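Local atomic coordinates of Ent-copalyl diphosphate synthase (PDB entry 5BP8), a protein that belongs to the terpene cyclases, as a bacterial, largely helical member related in its C-terminal part to the squalene-hopene cyclases. Residues L458-R463 with G469-S474; G447-T452 with A484-A489; L83-R88 with D99-A104. One frame throughout, in Å; residues are numbered along the deposited sequence.

Contact 1 of 3, residues L458-R463 with G469-S474; sequences LLMRTR and GTVARS. With SO4 (sulfate ion), chain D.
Leu-459, Met-460 and Arg-463 pack against Val-471, Ala-472 and Ser-474 where a helix ends and the next begins. Apolar contact is the main theme. Val-471 puts CG1 anti to its own backbone nitrogen (chi1 168°), which brings this methyl 4.3 Å from Leu-459 CB and 4.1 Å from the CE of Met-460, a selenomethionine in the crystal. The same Val-471 CG1 lies against a carbonyl, 3.7 Å from Leu-459 O. The Met-460 chain, bent twice, lays CE 4.0 Å from Ala-472 CA. Arg-463 adds the aliphatic part of its chain, with CD 4.1 Å from Val-471 CG1, while its NE nears the Ala-472 methyl obliquely.

One polar group sits within the packing: Ser-474 OG, 3.3 Å from Leu-459 CD1, is hydrogen-bonded to Gln-436. On the far face of the second helix, the edge of the Arg-473 guanidinium grips a sulfate through two N-H groups, NE to O3 at 2.8 Å and NH2 to O1 at 2.9 Å; Arg-477 also binds this ion, probably taken from the crystallisation liquor.

Helices 449-461 and 469-484 run roughly antiparallel through a short loop, the helical hairpin from which the alpha-alpha barrels of squalene-hopene cyclase relatives are built.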
ATOM      1  N   LEU A 458       3.842  -1.921  20.308  1.00 25.85           N
ATOM      2  CA  LEU A 458       2.616  -2.137  21.066  0.60 24.66           C
ATOM      3  C   LEU A 458       2.943  -2.536  22.493  1.00 27.06           C
ATOM      4  O   LEU A 458       2.407  -1.952  23.448  1.00 27.70           O
ATOM      5  CB  LEU A 458       1.742  -3.212  20.413  0.60 23.09           C
ATOM      6  CG  LEU A 458       0.445  -3.604  21.130  0.60 22.96           C
ATOM      7  CD1 LEU A 458      -0.373  -2.391  21.525  0.60 24.19           C
ATOM      8  CD2 LEU A 458      -0.409  -4.536  20.275  0.60 22.70           C
ATOM      9  N   LEU A 459       3.804  -3.550  22.644  1.00 27.30           N
ATOM     10  CA  LEU A 459       4.129  -4.077  23.966  1.00 29.52           C
ATOM     11  C   LEU A 459       4.846  -3.054  24.844  1.00 30.44           C
ATOM     12  O   LEU A 459       4.501  -2.900  26.028  1.00 31.27           O
ATOM     13  CB  LEU A 459       4.967  -5.349  23.850  1.00 29.77           C
ATOM     14  CG  LEU A 459       4.262  -6.579  23.262  1.00 29.75           C
ATOM     15  CD1 LEU A 459       5.271  -7.692  23.007  1.00 29.78           C
ATOM     16  CD2 LEU A 459       3.150  -7.081  24.167  1.00 30.74           C
HETATM   17  N   MSE A 460       5.818  -2.351  24.275  1.00 29.59           N
HETATM   18  CA  MSE A 460       6.583  -1.356  25.046  1.00 31.85           C
HETATM   19  C   MSE A 460       5.756  -0.143  25.389  1.00 33.56           C
HETATM   20  O   MSE A 460       5.772   0.332  26.557  1.00 34.06           O
HETATM   21  CB  MSE A 460       7.877  -0.988  24.335  1.00 31.83           C
HETATM   22  CG  MSE A 460       8.850  -2.150  24.209  1.00 33.25           C
HETATM   23 SE   MSE A 460       9.506  -2.812  25.949  0.65 39.15          SE
HETATM   24  CE  MSE A 460       8.090  -3.932  26.670  1.00 41.31           C
ATOM     25  N   ARG A 461       5.010   0.380  24.426  1.00 32.94           N
ATOM     26  CA  ARG A 461       4.273   1.621  24.666  1.00 35.38           C
ATOM     27  C   ARG A 461       3.072   1.451  25.604  1.00 37.64           C
ATOM     28  O   ARG A 461       2.623   2.437  26.211  1.00 37.58           O
ATOM     29  CB  ARG A 461       3.860   2.285  23.364  1.00 35.66           C
ATOM     30  CG  ARG A 461       5.041   2.866  22.579  1.00 36.17           C
ATOM     31  CD  ARG A 461       4.690   3.206  21.141  1.00 37.54           C
ATOM     32  NE  ARG A 461       3.638   4.209  20.993  1.00 40.38           N
ATOM     33  CZ  ARG A 461       3.146   4.604  19.813  1.00 40.41           C
ATOM     34  NH1 ARG A 461       3.607   4.100  18.663  1.00 42.95           N
ATOM     35  NH2 ARG A 461       2.189   5.493  19.777  1.00 43.31           N
ATOM     36  N   THR A 462       2.571   0.226  25.753  1.00 36.63           N
ATOM     37  CA  THR A 462       1.386  -0.016  26.581  1.00 38.47           C
ATOM     38  C   THR A 462       1.735  -0.710  27.882  1.00 40.11           C
ATOM     39  O   THR A 462       0.850  -1.146  28.604  1.00 44.59           O
ATOM     40  CB  THR A 462       0.321  -0.842  25.830  1.00 36.90           C
ATOM     41  OG1 THR A 462       0.819  -2.152  25.530  1.00 37.60           O
ATOM     42  CG2 THR A 462      -0.113  -0.127  24.570  1.00 36.83           C
ATOM     43  N   ARG A 463       3.029  -0.808  28.173  1.00 40.48           N
ATOM     44  CA  ARG A 463       3.524  -1.489  29.346  1.00 44.61           C
ATOM     45  C   ARG A 463       3.171  -0.628  30.551  1.00 43.99           C
ATOM     46  O   ARG A 463       3.166   0.585  30.448  1.00 41.41           O
ATOM     47  CB  ARG A 463       5.037  -1.640  29.228  1.00 48.52           C
ATOM     48  CG  ARG A 463       5.710  -2.544  30.245  1.00 55.10           C
ATOM     49  CD  ARG A 463       7.101  -2.922  29.744  1.00 60.50           C
ATOM     50  NE  ARG A 463       8.102  -3.068  30.807  1.00 66.94           N
ATOM     51  CZ  ARG A 463       9.067  -2.185  31.093  1.00 69.91           C
ATOM     52  NH1 ARG A 463       9.194  -1.044  30.409  1.00 70.16           N
ATOM     53  NH2 ARG A 463       9.917  -2.444  32.084  1.00 71.29           N
ATOM     54  N   GLY A 469       5.903  -9.993  33.624  1.00 48.98           N
ATOM     55  CA  GLY A 469       7.263 -10.039  33.112  1.00 47.57           C
ATOM     56  C   GLY A 469       7.335 -10.550  31.687  1.00 45.02           C
ATOM     57  O   GLY A 469       8.304 -10.281  30.982  1.00 42.70           O
ATOM     58  N   THR A 470       6.318 -11.306  31.273  1.00 43.64           N
ATOM     59  CA  THR A 470       6.250 -11.829  29.912  1.00 43.55           C
ATOM     60  C   THR A 470       6.321 -10.726  28.855  1.00 41.20           C
ATOM     61  O   THR A 470       6.890 -10.940  27.784  1.00 39.52           O
ATOM     62  CB  THR A 470       4.966 -12.639  29.690  1.00 44.33           C
ATOM     63  OG1 THR A 470       3.834 -11.898  30.176  1.00 44.87           O
ATOM     64  CG2 THR A 470       5.065 -13.975  30.413  1.00 46.45           C
ATOM     65  N   VAL A 471       5.742  -9.568  29.173  1.00 39.23           N
ATOM     66  CA  VAL A 471       5.648  -8.448  28.253  1.00 38.97           C
ATOM     67  C   VAL A 471       7.041  -7.981  27.863  1.00 40.38           C
ATOM     68  O   VAL A 471       7.364  -7.894  26.672  1.00 38.03           O
ATOM     69  CB  VAL A 471       4.787  -7.311  28.857  1.00 39.41           C
ATOM     70  CG1 VAL A 471       4.898  -6.009  28.063  1.00 38.96           C
ATOM     71  CG2 VAL A 471       3.329  -7.745  28.906  1.00 38.77           C
ATOM     72  N   ALA A 472       7.881  -7.710  28.857  1.00 39.97           N
ATOM     73  CA  ALA A 472       9.225  -7.225  28.581  1.00 40.24           C
ATOM     74  C   ALA A 472      10.088  -8.275  27.881  1.00 39.15           C
ATOM     75  O   ALA A 472      10.838  -7.930  26.966  1.00 39.25           O
ATOM     76  CB  ALA A 472       9.895  -6.708  29.850  1.00 42.43           C
ATOM     77  N   ARG A 473       9.957  -9.542  28.265  1.00 37.49           N
ATOM     78  CA  ARG A 473      10.751 -10.597  27.641  1.00 38.48           C
ATOM     79  C   ARG A 473      10.318 -10.791  26.177  1.00 35.57           C
ATOM     80  O   ARG A 473      11.153 -11.001  25.296  1.00 34.41           O
ATOM     81  CB  ARG A 473      10.648 -11.919  28.413  1.00 41.23           C
ATOM     82  CG  ARG A 473      11.244 -11.853  29.824  1.00 44.13           C
ATOM     83  CD  ARG A 473      11.360 -13.211  30.510  1.00 47.28           C
ATOM     84  NE  ARG A 473      10.058 -13.821  30.789  1.00 48.53           N
ATOM     85  CZ  ARG A 473       9.277 -13.549  31.837  1.00 51.45           C
ATOM     86  NH1 ARG A 473       9.645 -12.669  32.766  1.00 53.05           N
ATOM     87  NH2 ARG A 473       8.106 -14.173  31.963  1.00 52.24           N
ATOM     88  N   SER A 474       9.012 -10.724  25.937  1.00 33.82           N
ATOM     89  CA  SER A 474       8.487 -10.841  24.574  1.00 32.41           C
ATOM     90  C   SER A 474       9.041  -9.736  23.684  1.00 31.08           C
ATOM     91  O   SER A 474       9.547 -10.008  22.591  1.00 31.44           O
ATOM     92  CB  SER A 474       6.957 -10.798  24.576  1.00 32.37           C
ATOM     93  OG  SER A 474       6.429 -10.794  23.243  1.00 30.45           O
TER
HETATM   94  S   SO4 D 703       8.439 -16.321  28.739  1.00 66.11           S
HETATM   95  O1  SO4 D 703       7.812 -16.312  30.087  1.00 68.86           O
HETATM   96  O2  SO4 D 703       7.403 -16.627  27.727  1.00 66.70           O
HETATM   97  O3  SO4 D 703       9.043 -14.994  28.493  1.00 63.77           O
HETATM   98  O4  SO4 D 703       9.490 -17.367  28.666  1.00 64.98           O

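Contact 2 of 3, residues G447-T452 with A484-A489; sequences GTTEET and AHDDPA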
ATOM      1  N   GLY A 447       7.748 -14.389   9.781  1.00 21.68           N
ATOM      2  CA  GLY A 447       8.269 -13.247  10.541  1.00 21.92           C
ATOM      3  C   GLY A 447       8.794 -12.155   9.634  1.00 21.20           C
ATOM      4  O   GLY A 447       9.582 -12.415   8.699  1.00 21.14           O
ATOM      5  N   THR A 448       8.372 -10.902   9.885  1.00 20.14           N
ATOM      6  CA  THR A 448       8.857  -9.781   9.107  1.00 19.65           C
ATOM      7  C   THR A 448       9.342  -8.678  10.029  1.00 19.47           C
ATOM      8  O   THR A 448       8.903  -8.567  11.171  1.00 19.82           O
ATOM      9  CB  THR A 448       7.769  -9.171   8.207  1.00 19.40           C
ATOM     10  OG1 THR A 448       6.682  -8.660   9.003  1.00 18.98           O
ATOM     11  CG2 THR A 448       7.238 -10.221   7.213  1.00 19.26           C
ATOM     12  N   THR A 449      10.240  -7.882   9.512  1.00 19.72           N
ATOM     13  CA  THR A 449      10.697  -6.659  10.209  1.00 20.35           C
ATOM     14  C   THR A 449       9.494  -5.761  10.543  1.00 19.78           C
ATOM     15  O   THR A 449       9.322  -5.345  11.718  1.00 20.48           O
ATOM     16  CB  THR A 449      11.702  -5.898   9.325  1.00 20.62           C
ATOM     17  OG1 THR A 449      12.924  -6.653   9.255  1.00 20.70           O
ATOM     18  CG2 THR A 449      12.024  -4.482   9.869  1.00 20.68           C
ATOM     19  N   GLU A 450       8.639  -5.508   9.537  1.00 18.49           N
ATOM     20  CA  GLU A 450       7.519  -4.586   9.745  1.00 18.11           C
ATOM     21  C   GLU A 450       6.606  -5.054  10.879  1.00 18.26           C
ATOM     22  O   GLU A 450       6.323  -4.313  11.817  1.00 18.17           O
ATOM     23  CB  GLU A 450       6.714  -4.425   8.458  1.00 18.06           C
ATOM     24  CG  GLU A 450       5.540  -3.460   8.582  1.00 18.10           C
ATOM     25  CD  GLU A 450       4.752  -3.280   7.294  1.00 18.39           C
ATOM     26  OE1 GLU A 450       5.055  -3.982   6.285  1.00 17.37           O
ATOM     27  OE2 GLU A 450       3.838  -2.435   7.306  1.00 18.50           O
ATOM     28  N   GLU A 451       6.160  -6.312  10.805  1.00 17.44           N
ATOM     29  CA  GLU A 451       5.158  -6.789  11.744  1.00 18.36           C
ATOM     30  C   GLU A 451       5.735  -6.990  13.150  1.00 19.42           C
ATOM     31  O   GLU A 451       5.056  -6.723  14.155  1.00 20.09           O
ATOM     32  CB  GLU A 451       4.466  -8.048  11.223  1.00 18.24           C
ATOM     33  CG  GLU A 451       3.763  -7.825   9.878  1.00 17.82           C
ATOM     34  CD  GLU A 451       3.390  -9.112   9.174  1.00 18.17           C
ATOM     35  OE1 GLU A 451       4.283  -9.740   8.567  1.00 18.76           O
ATOM     36  OE2 GLU A 451       2.199  -9.487   9.193  1.00 19.52           O
ATOM     37  N   THR A 452       6.981  -7.433  13.212  1.00 19.74           N
ATOM     38  CA  THR A 452       7.682  -7.550  14.470  1.00 21.26           C
ATOM     39  C   THR A 452       7.789  -6.159  15.132  1.00 21.39           C
ATOM     40  O   THR A 452       7.503  -6.003  16.349  1.00 21.95           O
ATOM     41  CB  THR A 452       9.078  -8.171  14.277  1.00 21.48           C
ATOM     42  OG1 THR A 452       8.955  -9.475  13.678  1.00 20.90           O
ATOM     43  CG2 THR A 452       9.790  -8.288  15.628  1.00 22.30           C
ATOM     44  N   ALA A 484      18.812  -9.413  14.450  1.00 34.46           N
ATOM     45  CA  ALA A 484      19.401 -10.572  13.800  1.00 34.77           C
ATOM     46  C   ALA A 484      19.340 -10.491  12.280  1.00 35.22           C
ATOM     47  O   ALA A 484      20.174 -11.082  11.590  1.00 34.71           O
ATOM     48  CB  ALA A 484      18.716 -11.844  14.278  1.00 36.27           C
ATOM     49  N   HIS A 485      18.351  -9.765  11.747  1.00 30.65           N
ATOM     50  CA  HIS A 485      18.157  -9.722  10.321  1.00 29.76           C
ATOM     51  C   HIS A 485      17.395  -8.465   9.939  1.00 28.81           C
ATOM     52  O   HIS A 485      16.332  -8.195  10.494  1.00 27.04           O
ATOM     53  CB  HIS A 485      17.374 -10.946   9.854  1.00 30.21           C
ATOM     54  CG  HIS A 485      17.260 -11.049   8.375  1.00 30.38           C
ATOM     55  ND1 HIS A 485      16.104 -10.739   7.693  1.00 32.12           N
ATOM     56  CD2 HIS A 485      18.174 -11.370   7.435  1.00 31.89           C
ATOM     57  CE1 HIS A 485      16.305 -10.895   6.398  1.00 32.49           C
ATOM     58  NE2 HIS A 485      17.551 -11.286   6.218  1.00 32.43           N
ATOM     59  N   ASP A 486      17.967  -7.711   9.012  1.00 27.62           N
ATOM     60  CA  ASP A 486      17.316  -6.545   8.450  1.00 26.60           C
ATOM     61  C   ASP A 486      17.762  -6.402   7.027  1.00 27.34           C
ATOM     62  O   ASP A 486      18.931  -6.100   6.762  1.00 27.10           O
ATOM     63  CB  ASP A 486      17.664  -5.279   9.232  1.00 26.38           C
ATOM     64  CG  ASP A 486      16.803  -4.098   8.824  1.00 27.14           C
ATOM     65  OD1 ASP A 486      15.591  -4.300   8.617  1.00 25.82           O
ATOM     66  OD2 ASP A 486      17.348  -2.986   8.679  1.00 28.22           O
ATOM     67  N   ASP A 487      16.828  -6.608   6.105  1.00 26.59           N
ATOM     68  CA  ASP A 487      17.158  -6.536   4.687  1.00 27.38           C
ATOM     69  C   ASP A 487      16.081  -5.724   3.992  1.00 25.93           C
ATOM     70  O   ASP A 487      15.148  -6.293   3.440  1.00 25.40           O
ATOM     71  CB  ASP A 487      17.255  -7.946   4.076  1.00 29.76           C
ATOM     72  CG  ASP A 487      17.667  -7.919   2.611  1.00 32.85           C
ATOM     73  OD1 ASP A 487      18.384  -7.001   2.220  1.00 39.26           O
ATOM     74  OD2 ASP A 487      17.278  -8.813   1.847  1.00 38.17           O
ATOM     75  N   PRO A 488      16.205  -4.381   4.022  1.00 26.48           N
ATOM     76  CA  PRO A 488      15.157  -3.515   3.449  1.00 26.27           C
ATOM     77  C   PRO A 488      14.846  -3.808   1.993  1.00 28.09           C
ATOM     78  O   PRO A 488      13.717  -3.606   1.567  1.00 27.35           O
ATOM     79  CB  PRO A 488      15.746  -2.114   3.575  1.00 26.81           C
ATOM     80  CG  PRO A 488      16.630  -2.200   4.778  1.00 27.97           C
ATOM     81  CD  PRO A 488      17.187  -3.601   4.804  1.00 26.55           C
ATOM     82  N   ALA A 489      15.842  -4.301   1.260  1.00 29.90           N
ATOM     83  CA  ALA A 489      15.673  -4.666  -0.146  1.00 34.04           C
ATOM     84  C   ALA A 489      14.683  -5.800  -0.354  1.00 32.97           C
ATOM     85  O   ALA A 489      14.199  -5.969  -1.469  1.00 34.78           O
ATOM     86  CB  ALA A 489      17.025  -5.030  -0.782  1.00 35.62           C
TER
HETATM   87  O   HOH W   1      14.303  -7.781   7.093  1.00 21.82           O
HETATM   88  O   HOH W   2      14.923  -5.947  11.063  1.00 25.37           O
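The hydroxyl of Thr-449 faces Asp-486 and the backbone of residues 485-487 largely through two waters. With chi1 at -70°, OG1 stands beside the backbone N of Thr-449, which points it at these loop waters. Thr-449 OG1 is 2.8 Å from water 1 and from water 2; water 1 accepts from Asp-487 N at 3.0 Å, and water 2 donates to His-485 O at 2.7 Å. One side chain thus connects with both a carbonyl and an amide of the loop. Direct contact is looser: Thr-449 OG1 and Asp-486 OD1 stand 3.6 Å apart, the Thr-449 methyl CG2 also borders that oxygen, and the two side chains meet nearly at right angles.

What places Thr-449 is its position in the first turn of helix 449-461, whose N-cap is Thr-448. This turn probably belongs to the alpha-alpha barrel expected of this family, and the loop facing it leaves the end of helix 469-484. Thr-448 OG1 accepts from Glu-451 N at 3.0 Å and donates to Glu-451 OE1 at 2.7 Å, so one hydroxyl ties both the backbone and the carboxylate of the same residue. Thr-448 O in turn receives Thr-452 N and OG1 from opposite faces of its plane.

Further out, Ser-401 and the Arg-444 amide hold Glu-451 OE2. On the loop side, Asp-486 OD1 is hydrogen-bonded to Tyr-491 OH, with Arg-511 as a long, weak ionic partner.

Contact 3 of 3, residues L83-R88 with D99-A104; sequences LTELAR and DDLAAA
Leu-86 and Leu-101 form the centre of a buried, apolar helix-helix contact, in which the C-terminal part of helix 72-86 lies against an early part of helix 98-116. The two run antiparallel and are joined by a short connection, so they make a helical hairpin. Such hairpins build the alpha-alpha barrels of the squalene-hopene cyclase kind, and this one probably belongs to such a domain.

The two leucines slide past each other in opposite directions, Leu-86 reaching the Ala-102 backbone and Leu-101 the Glu-85 chain. Both carry CG anti to their own carbonyl carbon, which sends the branches across the gap between the helices. The two methyls of Leu-86 divide the work: CD2 lies 4.0 Å from Leu-101 CB, whereas CD1 lies 3.9 Å from Ala-102 CA and 4.3 Å from Ala-102 CB. With so small a side chain at Ala-102, the branch can settle directly on the helix backbone. Leu-101 CD1 in turn touches the Glu-85 CG methylene at 3.8 Å, the chains crossing at a slant.

Neighbouring groups close over the patch: Leu-153 touches Leu-86, Pro-150 touches Ala-102, and Leu-82 lies against Leu-101 from within helix 72-86.

Glu-85 therefore serves two environments. Its CG, anti to the backbone nitrogen (chi1 176°), belongs to the apolar surface, and a bend at chi2 (64°) turns the buried carboxylate to polar partners. His-47 NE2 is hydrogen-bonded to OE1, and Arg-88, itself anchored by Val-38 O and Ser-39 O, forms a salt bridge with that oxygen. In this bridge Arg-88 NH1 approaches Glu-85 OE1 nearly end-on to the C-O bond, at 3.0 Å, with the oxygen in the guanidinium plane and an N-H...O angle of 163°.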
ATOM      1  N   LEU A  83       1.290 -12.866 -22.535  1.00 18.73           N
ATOM      2  CA  LEU A  83       0.545 -13.165 -23.765  1.00 20.15           C
ATOM      3  C   LEU A  83       0.670 -11.995 -24.755  1.00 21.12           C
ATOM      4  O   LEU A  83       0.892 -12.189 -25.963  1.00 21.48           O
ATOM      5  CB  LEU A  83      -0.916 -13.478 -23.475  1.00 20.68           C
ATOM      6  CG  LEU A  83      -1.222 -14.830 -22.791  1.00 21.12           C
ATOM      7  CD1 LEU A  83      -2.616 -14.844 -22.188  1.00 20.73           C
ATOM      8  CD2 LEU A  83      -1.047 -15.975 -23.797  1.00 22.56           C
ATOM      9  N   THR A  84       0.517 -10.776 -24.247  1.00 20.66           N
ATOM     10  CA  THR A  84       0.674  -9.592 -25.076  1.00 21.41           C
ATOM     11  C   THR A  84       2.077  -9.521 -25.694  1.00 21.81           C
ATOM     12  O   THR A  84       2.199  -9.292 -26.911  1.00 21.18           O
ATOM     13  CB  THR A  84       0.325  -8.311 -24.292  1.00 21.65           C
ATOM     14  OG1 THR A  84      -1.069  -8.342 -23.979  1.00 22.80           O
ATOM     15  CG2 THR A  84       0.641  -7.057 -25.089  1.00 22.17           C
ATOM     16  N   GLU A  85       3.117  -9.740 -24.893  1.00 21.49           N
ATOM     17  CA  GLU A  85       4.497  -9.730 -25.400  1.00 21.65           C
ATOM     18  C   GLU A  85       4.742 -10.797 -26.457  1.00 23.24           C
ATOM     19  O   GLU A  85       5.354 -10.507 -27.513  1.00 22.50           O
ATOM     20  CB  GLU A  85       5.493  -9.910 -24.270  1.00 22.53           C
ATOM     21  CG  GLU A  85       6.962 -10.013 -24.669  1.00 23.92           C
ATOM     22  CD  GLU A  85       7.524  -8.758 -25.319  1.00 26.31           C
ATOM     23  OE1 GLU A  85       7.000  -7.663 -25.071  1.00 27.07           O
ATOM     24  OE2 GLU A  85       8.508  -8.864 -26.075  1.00 28.61           O
ATOM     25  N   LEU A  86       4.265 -12.015 -26.191  1.00 22.45           N
ATOM     26  CA  LEU A  86       4.445 -13.140 -27.123  1.00 24.08           C
ATOM     27  C   LEU A  86       3.758 -12.885 -28.456  1.00 25.95           C
ATOM     28  O   LEU A  86       4.236 -13.348 -29.497  1.00 26.05           O
ATOM     29  CB  LEU A  86       3.938 -14.436 -26.496  1.00 23.10           C
ATOM     30  CG  LEU A  86       4.931 -15.017 -25.504  1.00 23.83           C
ATOM     31  CD1 LEU A  86       4.223 -15.941 -24.526  1.00 24.25           C
ATOM     32  CD2 LEU A  86       6.037 -15.740 -26.253  1.00 25.07           C
ATOM     33  N   ALA A  87       2.683 -12.100 -28.448  1.00 25.45           N
ATOM     34  CA  ALA A  87       1.991 -11.766 -29.701  1.00 29.28           C
ATOM     35  C   ALA A  87       2.614 -10.625 -30.497  1.00 32.58           C
ATOM     36  O   ALA A  87       2.148 -10.350 -31.597  1.00 32.20           O
ATOM     37  CB  ALA A  87       0.540 -11.425 -29.422  1.00 28.52           C
ATOM     38  N   ARG A  88       3.609  -9.926 -29.955  1.00 34.39           N
ATOM     39  CA  ARG A  88       4.131  -8.728 -30.632  1.00 41.06           C
ATOM     40  C   ARG A  88       5.530  -8.983 -31.185  1.00 44.70           C
ATOM     41  O   ARG A  88       6.113 -10.030 -30.912  1.00 44.26           O
ATOM     42  CB  ARG A  88       4.105  -7.496 -29.695  1.00 40.18           C
ATOM     43  CG  ARG A  88       5.012  -7.603 -28.507  1.00 41.56           C
ATOM     44  CD  ARG A  88       5.342  -6.254 -27.872  1.00 42.99           C
ATOM     45  NE  ARG A  88       4.194  -5.524 -27.339  1.00 38.05           N
ATOM     46  CZ  ARG A  88       3.885  -5.368 -26.045  1.00 36.28           C
ATOM     47  NH1 ARG A  88       4.614  -5.909 -25.037  1.00 30.69           N
ATOM     48  NH2 ARG A  88       2.821  -4.649 -25.761  1.00 33.80           N
ATOM     49  N   ASP A  99      10.251 -19.289 -26.150  1.00 28.28           N
ATOM     50  CA  ASP A  99      10.054 -20.488 -25.317  1.00 29.32           C
ATOM     51  C   ASP A  99      10.162 -20.218 -23.808  1.00 26.90           C
ATOM     52  O   ASP A  99       9.342 -20.732 -23.042  1.00 24.73           O
ATOM     53  CB  ASP A  99      11.025 -21.608 -25.704  1.00 32.90           C
ATOM     54  CG  ASP A  99      10.725 -22.212 -27.076  1.00 37.74           C
ATOM     55  OD1 ASP A  99       9.632 -22.006 -27.645  1.00 43.37           O
ATOM     56  OD2 ASP A  99      11.614 -22.899 -27.604  1.00 44.38           O
ATOM     57  N   ASP A 100      11.144 -19.419 -23.376  1.00 25.89           N
ATOM     58  CA  ASP A 100      11.236 -19.036 -21.960  1.00 25.82           C
ATOM     59  C   ASP A 100       9.961 -18.302 -21.489  1.00 24.62           C
ATOM     60  O   ASP A 100       9.396 -18.610 -20.422  1.00 22.55           O
ATOM     61  CB  ASP A 100      12.426 -18.106 -21.683  1.00 28.79           C
ATOM     62  CG  ASP A 100      13.778 -18.750 -21.955  1.00 32.04           C
ATOM     63  OD1 ASP A 100      14.639 -18.057 -22.545  1.00 32.64           O
ATOM     64  OD2 ASP A 100      13.987 -19.926 -21.581  1.00 31.83           O
ATOM     65  N   LEU A 101       9.516 -17.337 -22.278  1.00 23.40           N
ATOM     66  CA  LEU A 101       8.320 -16.584 -21.904  1.00 23.54           C
ATOM     67  C   LEU A 101       7.073 -17.443 -21.921  1.00 22.78           C
ATOM     68  O   LEU A 101       6.217 -17.321 -21.008  1.00 21.02           O
ATOM     69  CB  LEU A 101       8.097 -15.396 -22.812  1.00 24.98           C
ATOM     70  CG  LEU A 101       9.195 -14.338 -22.842  1.00 27.12           C
ATOM     71  CD1 LEU A 101       8.735 -13.206 -23.746  1.00 27.79           C
ATOM     72  CD2 LEU A 101       9.518 -13.837 -21.451  1.00 27.68           C
ATOM     73  N   ALA A 102       6.982 -18.307 -22.932  1.00 21.22           N
ATOM     74  CA  ALA A 102       5.852 -19.205 -23.079  1.00 21.80           C
ATOM     75  C   ALA A 102       5.718 -20.192 -21.906  1.00 22.25           C
ATOM     76  O   ALA A 102       4.586 -20.494 -21.489  1.00 21.78           O
ATOM     77  CB  ALA A 102       5.922 -19.938 -24.394  1.00 23.10           C
ATOM     78  N   ALA A 103       6.853 -20.660 -21.372  1.00 21.14           N
ATOM     79  CA  ALA A 103       6.855 -21.584 -20.276  1.00 22.23           C
ATOM     80  C   ALA A 103       6.267 -20.901 -19.049  1.00 21.50           C
ATOM     81  O   ALA A 103       5.397 -21.465 -18.364  1.00 20.96           O
ATOM     82  CB  ALA A 103       8.271 -22.055 -19.968  1.00 23.44           C
ATOM     83  N   ALA A 104       6.771 -19.698 -18.761  1.00 20.20           N
ATOM     84  CA  ALA A 104       6.246 -18.902 -17.654  1.00 19.36           C
ATOM     85  C   ALA A 104       4.760 -18.635 -17.827  1.00 18.63           C
ATOM     86  O   ALA A 104       3.967 -18.765 -16.884  1.00 17.63           O
ATOM     87  CB  ALA A 104       7.005 -17.591 -17.523  1.00 19.35           C
TER

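In the fold
Along the chain, contact 3 comes first and closes before the other two open; contact 1 is then nested inside the loop that contact 2 closes. Contacts 1 and 2 share helix 449-461: contact 1 joins its end to the start of helix 469-484, and contact 2 links its beginning to the loop that follows 469-484. Their centres are 19 Å apart, and both lie in the squalene-hopene cyclase-like region. Contact 3, on helices 72-86 and 98-116, is centred 52 Å from contact 1, across the chain's centre, and 35 Å from contact 2. Hairpin building thus recurs at distant ends of one helical chain.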